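PDB 3SLI: intramolecular trans-sialidase from Macrobdella decora, which cleaves sialic acid from sialoglycoconjugates by an intramolecular trans-sialidase reaction that yields 2,7-anhydro-Neu5Ac. Local coordinates for residues L103-R108 with Y620-D625; I40-S45 with F110-L115. All coordinates share one frame; numbering follows the deposited sequence.

Interaction 1: residues L103-R108 with Y620-D625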
ATOM      1  N   LEU A 103      -4.229  11.835 -15.518  1.00 16.87           N
ATOM      2  CA  LEU A 103      -5.090  12.922 -15.086  1.00 18.19           C
ATOM      3  C   LEU A 103      -4.916  13.209 -13.603  1.00 17.68           C
ATOM      4  O   LEU A 103      -4.731  12.292 -12.803  1.00 17.52           O
ATOM      5  CB  LEU A 103      -6.538  12.551 -15.399  1.00 21.04           C
ATOM      6  CG  LEU A 103      -7.639  13.588 -15.213  1.00 25.14           C
ATOM      7  CD1 LEU A 103      -8.580  13.524 -16.406  1.00 27.49           C
ATOM      8  CD2 LEU A 103      -8.376  13.341 -13.894  1.00 29.74           C
ATOM      9  N   TYR A 104      -4.924  14.492 -13.259  1.00 17.69           N
ATOM     10  CA  TYR A 104      -4.784  14.951 -11.882  1.00 16.45           C
ATOM     11  C   TYR A 104      -5.701  16.152 -11.681  1.00 18.09           C
ATOM     12  O   TYR A 104      -5.592  17.161 -12.390  1.00 18.54           O
ATOM     13  CB  TYR A 104      -3.347  15.350 -11.603  1.00 14.58           C
ATOM     14  CG  TYR A 104      -3.116  15.875 -10.208  1.00 17.55           C
ATOM     15  CD1 TYR A 104      -3.263  15.048  -9.090  1.00 18.68           C
ATOM     16  CD2 TYR A 104      -2.692  17.187 -10.004  1.00 18.30           C
ATOM     17  CE1 TYR A 104      -2.982  15.517  -7.803  1.00 16.00           C
ATOM     18  CE2 TYR A 104      -2.409  17.666  -8.726  1.00 17.60           C
ATOM     19  CZ  TYR A 104      -2.551  16.826  -7.635  1.00 17.50           C
ATOM     20  OH  TYR A 104      -2.233  17.292  -6.383  1.00 22.22           O
ATOM     21  N   LYS A 105      -6.619  16.023 -10.730  1.00 18.76           N
ATOM     22  CA  LYS A 105      -7.585  17.065 -10.427  1.00 21.25           C
ATOM     23  C   LYS A 105      -8.370  17.524 -11.652  1.00 23.85           C
ATOM     24  O   LYS A 105      -8.436  18.713 -11.969  1.00 25.89           O
ATOM     25  CB  LYS A 105      -6.911  18.223  -9.696  1.00 20.23           C
ATOM     26  CG  LYS A 105      -6.681  17.901  -8.236  1.00 21.51           C
ATOM     27  CD  LYS A 105      -5.651  18.797  -7.623  1.00 25.06           C
ATOM     28  CE  LYS A 105      -5.538  18.532  -6.140  1.00 25.18           C
ATOM     29  NZ  LYS A 105      -6.685  19.153  -5.448  1.00 28.07           N
ATOM     30  N   GLY A 106      -8.917  16.545 -12.365  1.00 26.21           N
ATOM     31  CA  GLY A 106      -9.726  16.815 -13.539  1.00 27.54           C
ATOM     32  C   GLY A 106      -9.052  17.156 -14.853  1.00 29.02           C
ATOM     33  O   GLY A 106      -9.735  17.237 -15.875  1.00 28.97           O
ATOM     34  N   GLU A 107      -7.733  17.340 -14.862  1.00 29.94           N
ATOM     35  CA  GLU A 107      -7.056  17.684 -16.109  1.00 29.26           C
ATOM     36  C   GLU A 107      -5.858  16.823 -16.469  1.00 26.03           C
ATOM     37  O   GLU A 107      -5.176  16.293 -15.586  1.00 20.48           O
ATOM     38  CB  GLU A 107      -6.660  19.158 -16.097  1.00 35.32           C
ATOM     39  CG  GLU A 107      -7.859  20.078 -15.939  1.00 43.99           C
ATOM     40  CD  GLU A 107      -7.510  21.545 -16.006  1.00 51.01           C
ATOM     41  OE1 GLU A 107      -6.378  21.921 -15.619  1.00 53.88           O
ATOM     42  OE2 GLU A 107      -8.381  22.327 -16.443  1.00 55.98           O
ATOM     43  N   ARG A 108      -5.639  16.658 -17.775  1.00 24.55           N
ATOM     44  CA  ARG A 108      -4.515  15.879 -18.293  1.00 24.18           C
ATOM     45  C   ARG A 108      -3.237  16.634 -17.941  1.00 22.56           C
ATOM     46  O   ARG A 108      -3.135  17.840 -18.179  1.00 21.22           O
ATOM     47  CB  ARG A 108      -4.628  15.709 -19.810  1.00 26.80           C
ATOM     48  CG  ARG A 108      -5.818  14.868 -20.274  1.00 27.58           C
ATOM     49  CD  ARG A 108      -5.620  13.392 -19.981  1.00 26.55           C
ATOM     50  NE  ARG A 108      -6.768  12.597 -20.415  1.00 26.83           N
ATOM     51  CZ  ARG A 108      -6.709  11.317 -20.770  1.00 25.86           C
ATOM     52  NH1 ARG A 108      -5.556  10.665 -20.752  1.00 24.10           N
ATOM     53  NH2 ARG A 108      -7.811  10.679 -21.137  1.00 30.05           N
ATOM     54  N   TYR A 620     -22.624  12.076  -5.529  1.00 17.19           N
ATOM     55  CA  TYR A 620     -21.441  12.488  -6.289  1.00 16.41           C
ATOM     56  C   TYR A 620     -20.343  11.430  -6.336  1.00 16.13           C
ATOM     57  O   TYR A 620     -20.180  10.656  -5.394  1.00 12.46           O
ATOM     58  CB  TYR A 620     -20.834  13.760  -5.663  1.00 16.14           C
ATOM     59  CG  TYR A 620     -21.776  14.934  -5.552  1.00 15.66           C
ATOM     60  CD1 TYR A 620     -22.037  15.742  -6.658  1.00 16.50           C
ATOM     61  CD2 TYR A 620     -22.404  15.246  -4.338  1.00 15.82           C
ATOM     62  CE1 TYR A 620     -22.898  16.833  -6.567  1.00 19.21           C
ATOM     63  CE2 TYR A 620     -23.267  16.341  -4.233  1.00 15.81           C
ATOM     64  CZ  TYR A 620     -23.509  17.129  -5.357  1.00 19.69           C
ATOM     65  OH  TYR A 620     -24.337  18.229  -5.296  1.00 20.58           O
ATOM     66  N   SER A 621     -19.609  11.395  -7.447  1.00 16.00           N
ATOM     67  CA  SER A 621     -18.467  10.495  -7.599  1.00 16.82           C
ATOM     68  C   SER A 621     -17.396  11.324  -8.291  1.00 16.99           C
ATOM     69  O   SER A 621     -17.698  12.110  -9.192  1.00 18.19           O
ATOM     70  CB  SER A 621     -18.793   9.232  -8.410  1.00 16.74           C
ATOM     71  OG  SER A 621     -19.168   9.525  -9.740  1.00 19.07           O
ATOM     72  N   TYR A 622     -16.153  11.155  -7.857  1.00 16.31           N
ATOM     73  CA  TYR A 622     -15.033  11.905  -8.402  1.00 14.99           C
ATOM     74  C   TYR A 622     -13.934  10.934  -8.806  1.00 11.81           C
ATOM     75  O   TYR A 622     -13.474  10.149  -7.978  1.00 11.93           O
ATOM     76  CB  TYR A 622     -14.517  12.866  -7.327  1.00 15.93           C
ATOM     77  CG  TYR A 622     -13.356  13.719  -7.760  1.00 17.69           C
ATOM     78  CD1 TYR A 622     -13.570  14.968  -8.343  1.00 17.19           C
ATOM     79  CD2 TYR A 622     -12.040  13.292  -7.562  1.00 20.45           C
ATOM     80  CE1 TYR A 622     -12.510  15.772  -8.720  1.00 22.44           C
ATOM     81  CE2 TYR A 622     -10.965  14.093  -7.938  1.00 24.52           C
ATOM     82  CZ  TYR A 622     -11.211  15.334  -8.514  1.00 24.48           C
ATOM     83  OH  TYR A 622     -10.167  16.140  -8.876  1.00 26.87           O
ATOM     84  N   ALA A 623     -13.553  10.958 -10.083  1.00 12.24           N
ATOM     85  CA  ALA A 623     -12.501  10.074 -10.598  1.00 13.40           C
ATOM     86  C   ALA A 623     -11.139  10.716 -10.366  1.00 12.29           C
ATOM     87  O   ALA A 623     -10.873  11.816 -10.841  1.00 16.84           O
ATOM     88  CB  ALA A 623     -12.715   9.788 -12.090  1.00 12.93           C
ATOM     89  N   VAL A 624     -10.283  10.022  -9.629  1.00 12.30           N
ATOM     90  CA  VAL A 624      -8.956  10.519  -9.296  1.00 15.86           C
ATOM     91  C   VAL A 624      -7.975  10.537 -10.478  1.00 16.34           C
ATOM     92  O   VAL A 624      -7.048  11.355 -10.510  1.00 13.75           O
ATOM     93  CB  VAL A 624      -8.391   9.717  -8.094  1.00 17.72           C
ATOM     94  CG1 VAL A 624      -6.878   9.905  -7.946  1.00 25.91           C
ATOM     95  CG2 VAL A 624      -9.108  10.164  -6.818  1.00 17.63           C
ATOM     96  N   ASP A 625      -8.212   9.668 -11.458  1.00 14.23           N
ATOM     97  CA  ASP A 625      -7.348   9.556 -12.636  1.00 14.67           C
ATOM     98  C   ASP A 625      -8.177   8.895 -13.745  1.00 15.83           C
ATOM     99  O   ASP A 625      -9.405   8.975 -13.718  1.00 16.57           O
ATOM    100  CB  ASP A 625      -6.104   8.709 -12.293  1.00 14.12           C
ATOM    101  CG  ASP A 625      -4.877   9.064 -13.140  1.00 15.83           C
ATOM    102  OD1 ASP A 625      -5.022   9.413 -14.334  1.00 15.20           O
ATOM    103  OD2 ASP A 625      -3.755   8.971 -12.604  1.00 15.39           O
TER
HETATM  104  O   HOH W   1      -6.915  13.767  -9.212  1.00 19.62           O
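Leu103 and Asp625 bring their CA atoms to 4.7 Å where the chain leaving strand 614-623 runs past a tight hairpin, in which strand 103-104 turns into strand 107-118 through a type I' turn from Tyr104 to Glu107, with Lys105 and Gly106 both at positive phi. The direct bond is made by Leu103 N to Asp625 OD1 at 2.8 Å, fairly bent at 148°, with the amide approaching from above the carboxylate plane rather than within it. Asp625 swings its CG away from its own N (chi1 -152°), which carries the carboxylate to the start of the hairpin. The other oxygen, OD2, forms a salt bridge with Lys650. Leu103 O lies only 3.3 Å from Asp625 OD1, one acceptor beside another. Arg101, whose NH2 binds Leu103 O and whose NE makes a long, weak ion pair with OD2, probably eases the closeness of the two acceptors. The leucine side chain only brushes the segment 620-625, its CD2 4.1 Å from Asp625 CA. This is a domain junction: the hairpin belongs to the concanavalin-like N-terminal domain, while strand 614-623 is an outermost strand of a four-stranded antiparallel sheet, consistent with a blade of the sialidase beta-propeller. At the turn, Tyr622 is extended (chi1 -180°) and reaches across with its hydroxyl, so that OH comes to 3.2 Å from Lys105 CA, which sits at the ring's edge. Water 1 bridges the two backbones, accepting from Lys105 N at 2.7 Å and donating to Val624 O, also at 2.7 Å. The lysine chain heads elsewhere: its NZ bonds Lys669 O and forms a salt bridge with Glu674, while Tyr670 packs edge-to-face with Tyr622.

Interaction 2: residues I40-S45 with F110-L115; sequences ILSYKS and FNTVAL
Tyr43 meets both Asn111 and Val113 with its ring: CE1 lies 3.6 Å from Asn111 CB, and Val113 CG1 abuts the ring edge in plane, 4.0 Å from the same Tyr43 CE1. The tyrosine CG sits between its own N and carbonyl carbon (chi1 76°), a torsion that leans the ring over the neighbouring strand. Next along this face, Leu41 CD2 packs on Val113 CG2 at 3.9 Å. On the other face Ile40 meets Ala114, CB to CB at 4.1 Å, and Lys44 lays its CB almost exactly over the centre of the Phe110 ring, 3.7 Å from the centroid and 5° off the normal, a CH-pi contact. Ser42 OG comes within 3.4 Å of Phe110 CD2, and water 2 joins that hydroxyl to Thr112 OG1, which is also bonded to Thr194 OG1. Beneath these side chains is a regular antiparallel ladder: Leu41 with Val113 and Tyr43 with Asn111 are hydrogen-bonded pairs, each closed by two N-H to O=C bonds, whereas Ile40 with Ala114 and Ser42 with Thr112 are non-hydrogen-bonded pairs. Val113 N to Leu41 O is the straightest of the four bonds at 171°. Strands 37-45 and 107-118 are thus neighbours in one sheet of the concanavalin-like beta-sandwich. Farther out, the face bearing Leu41, Tyr43 and Val113 looks into the sandwich, where Tyr43 touches Ile73 of strand 67-74 in the second sheet, besides Val100 and Phe168. At the Ile40 and Ala114 end of the reverse face lies helix 184-191, with Leu187 and Thr191 against Ala114, and Ala190 and Thr191 against Ile40. Strand 170-178 pairs with the far edge of 37-45, where backbone hydrogen bonds join Ile40 with Lys176 and Ser42 with Asp174.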
ATOM      1  N   ILE A  40      15.263  12.359 -23.282  1.00 14.88           N
ATOM      2  CA  ILE A  40      14.421  12.898 -22.237  1.00 17.91           C
ATOM      3  C   ILE A  40      13.276  13.639 -22.891  1.00 16.74           C
ATOM      4  O   ILE A  40      13.475  14.416 -23.832  1.00 15.17           O
ATOM      5  CB  ILE A  40      15.211  13.795 -21.233  1.00 20.83           C
ATOM      6  CG1 ILE A  40      14.241  14.604 -20.374  1.00 18.05           C
ATOM      7  CG2 ILE A  40      16.191  14.689 -21.948  1.00 23.30           C
ATOM      8  CD1 ILE A  40      14.778  14.889 -19.017  1.00 25.03           C
ATOM      9  N   LEU A  41      12.061  13.342 -22.449  1.00 16.31           N
ATOM     10  CA  LEU A  41      10.910  14.006 -23.017  1.00 17.94           C
ATOM     11  C   LEU A  41       9.770  14.245 -22.051  1.00 18.36           C
ATOM     12  O   LEU A  41       9.591  13.520 -21.068  1.00 16.01           O
ATOM     13  CB  LEU A  41      10.413  13.293 -24.282  1.00 24.20           C
ATOM     14  CG  LEU A  41       9.820  11.887 -24.336  1.00 24.30           C
ATOM     15  CD1 LEU A  41       9.087  11.767 -25.661  1.00 27.65           C
ATOM     16  CD2 LEU A  41      10.895  10.815 -24.237  1.00 27.02           C
ATOM     17  N   SER A  42       9.053  15.325 -22.325  1.00 17.48           N
ATOM     18  CA  SER A  42       7.903  15.768 -21.557  1.00 18.16           C
ATOM     19  C   SER A  42       6.704  15.489 -22.463  1.00 15.73           C
ATOM     20  O   SER A  42       6.722  15.857 -23.635  1.00 15.66           O
ATOM     21  CB  SER A  42       8.040  17.278 -21.312  1.00 18.12           C
ATOM     22  OG  SER A  42       6.958  17.802 -20.566  1.00 28.12           O
ATOM     23  N   TYR A  43       5.664  14.846 -21.941  1.00 15.17           N
ATOM     24  CA  TYR A  43       4.491  14.542 -22.768  1.00 14.87           C
ATOM     25  C   TYR A  43       3.205  14.605 -21.960  1.00 13.87           C
ATOM     26  O   TYR A  43       3.231  14.506 -20.731  1.00 13.20           O
ATOM     27  CB  TYR A  43       4.600  13.128 -23.367  1.00 13.87           C
ATOM     28  CG  TYR A  43       4.296  12.039 -22.353  1.00 13.36           C
ATOM     29  CD1 TYR A  43       5.297  11.541 -21.527  1.00 13.22           C
ATOM     30  CD2 TYR A  43       2.981  11.577 -22.152  1.00 12.70           C
ATOM     31  CE1 TYR A  43       5.007  10.625 -20.515  1.00 14.78           C
ATOM     32  CE2 TYR A  43       2.683  10.661 -21.139  1.00 10.41           C
ATOM     33  CZ  TYR A  43       3.701  10.193 -20.327  1.00 12.67           C
ATOM     34  OH  TYR A  43       3.434   9.325 -19.297  1.00 12.17           O
ATOM     35  N   LYS A  44       2.088  14.691 -22.675  1.00 12.97           N
ATOM     36  CA  LYS A  44       0.750  14.705 -22.092  1.00 16.00           C
ATOM     37  C   LYS A  44      -0.085  13.787 -22.985  1.00 14.91           C
ATOM     38  O   LYS A  44      -0.273  14.084 -24.164  1.00 17.89           O
ATOM     39  CB  LYS A  44       0.159  16.120 -22.103  1.00 16.07           C
ATOM     40  CG  LYS A  44      -1.291  16.173 -21.671  1.00 23.42           C
ATOM     41  CD  LYS A  44      -1.780  17.597 -21.469  1.00 25.38           C
ATOM     42  CE  LYS A  44      -1.877  18.358 -22.773  1.00 31.91           C
ATOM     43  NZ  LYS A  44      -2.338  19.762 -22.527  1.00 34.89           N
ATOM     44  N   SER A  45      -0.524  12.649 -22.453  1.00 15.18           N
ATOM     45  CA  SER A  45      -1.334  11.713 -23.234  1.00 14.70           C
ATOM     46  C   SER A  45      -2.831  12.003 -23.115  1.00 15.07           C
ATOM     47  O   SER A  45      -3.358  12.141 -22.011  1.00 16.05           O
ATOM     48  CB  SER A  45      -1.074  10.270 -22.795  1.00 15.87           C
ATOM     49  OG  SER A  45      -1.875   9.363 -23.542  1.00 18.11           O
ATOM     50  N   PHE A 110       1.285  16.773 -17.657  1.00 17.16           N
ATOM     51  CA  PHE A 110       2.538  16.358 -18.277  1.00 14.60           C
ATOM     52  C   PHE A 110       3.382  15.494 -17.354  1.00 13.19           C
ATOM     53  O   PHE A 110       3.416  15.702 -16.140  1.00 14.95           O
ATOM     54  CB  PHE A 110       3.374  17.580 -18.683  1.00 15.71           C
ATOM     55  CG  PHE A 110       2.941  18.220 -19.968  1.00 16.55           C
ATOM     56  CD1 PHE A 110       1.882  19.124 -19.993  1.00 16.09           C
ATOM     57  CD2 PHE A 110       3.596  17.920 -21.160  1.00 15.26           C
ATOM     58  CE1 PHE A 110       1.480  19.722 -21.193  1.00 19.69           C
ATOM     59  CE2 PHE A 110       3.205  18.508 -22.362  1.00 16.17           C
ATOM     60  CZ  PHE A 110       2.144  19.412 -22.381  1.00 17.12           C
ATOM     61  N   ASN A 111       4.052  14.510 -17.935  1.00 11.52           N
ATOM     62  CA  ASN A 111       4.949  13.650 -17.185  1.00 11.67           C
ATOM     63  C   ASN A 111       6.286  13.852 -17.890  1.00 13.77           C
ATOM     64  O   ASN A 111       6.316  14.178 -19.083  1.00 14.12           O
ATOM     65  CB  ASN A 111       4.530  12.174 -17.267  1.00 11.83           C
ATOM     66  CG  ASN A 111       3.208  11.894 -16.551  1.00 12.79           C
ATOM     67  OD1 ASN A 111       2.131  12.147 -17.090  1.00 14.93           O
ATOM     68  ND2 ASN A 111       3.291  11.346 -15.348  1.00  8.70           N
ATOM     69  N   THR A 112       7.377  13.715 -17.154  1.00 13.02           N
ATOM     70  CA  THR A 112       8.700  13.883 -17.734  1.00 13.59           C
ATOM     71  C   THR A 112       9.450  12.579 -17.520  1.00 13.30           C
ATOM     72  O   THR A 112       9.605  12.112 -16.386  1.00 14.50           O
ATOM     73  CB  THR A 112       9.446  15.071 -17.086  1.00 13.39           C
ATOM     74  OG1 THR A 112       8.561  16.199 -17.005  1.00 13.10           O
ATOM     75  CG2 THR A 112      10.670  15.456 -17.930  1.00 15.90           C
ATOM     76  N   VAL A 113       9.905  11.985 -18.620  1.00 12.54           N
ATOM     77  CA  VAL A 113      10.606  10.707 -18.570  1.00 12.80           C
ATOM     78  C   VAL A 113      11.976  10.755 -19.254  1.00 11.94           C
ATOM     79  O   VAL A 113      12.265  11.683 -20.020  1.00 11.67           O
ATOM     80  CB  VAL A 113       9.730   9.590 -19.215  1.00 11.90           C
ATOM     81  CG1 VAL A 113       8.339   9.627 -18.616  1.00 13.51           C
ATOM     82  CG2 VAL A 113       9.647   9.766 -20.736  1.00 13.54           C
ATOM     83  N   ALA A 114      12.802   9.747 -18.982  1.00 12.04           N
ATOM     84  CA  ALA A 114      14.133   9.666 -19.566  1.00 11.51           C
ATOM     85  C   ALA A 114      14.657   8.247 -19.623  1.00 12.84           C
ATOM     86  O   ALA A 114      14.399   7.430 -18.736  1.00 11.17           O
ATOM     87  CB  ALA A 114      15.124  10.535 -18.781  1.00 14.01           C
ATOM     88  N   LEU A 115      15.381   7.953 -20.694  1.00 11.01           N
ATOM     89  CA  LEU A 115      16.009   6.660 -20.855  1.00 12.22           C
ATOM     90  C   LEU A 115      17.485   6.953 -21.073  1.00 13.12           C
ATOM     91  O   LEU A 115      17.848   7.784 -21.911  1.00 14.19           O
ATOM     92  CB  LEU A 115      15.469   5.897 -22.066  1.00 11.99           C
ATOM     93  CG  LEU A 115      16.419   4.725 -22.326  1.00 15.49           C
ATOM     94  CD1 LEU A 115      16.061   3.547 -21.439  1.00 15.20           C
ATOM     95  CD2 LEU A 115      16.439   4.356 -23.778  1.00 19.62           C
TER
HETATM   96  O   HOH W   2       8.403  18.690 -18.147  1.00 20.49           O

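How the interactions relate
From the N terminus the chain first lays down 40-45, then passes through strands 51-58, 67-74, 79-85 and 91-96 of the second sandwich sheet. It returns through the 103-108 hairpin into 110-115, where interaction 2 closes a loop of 64 residues. Interaction 1 closes after 511 intervening residues; the two loops cross, because 103-108 falls between 40-45 and 110-115 while its partner 620-625 lies beyond both. Interaction 2 is internal to the N-terminal domain, whereas interaction 1 ties that domain to the propeller. They share strand 107-118, and Arg108 NH1 makes a weak hydrogen bond to Ser45 O; Tyr196 also spans the two, its ring meeting that of Tyr104 and its OH bonded to Phe110 O.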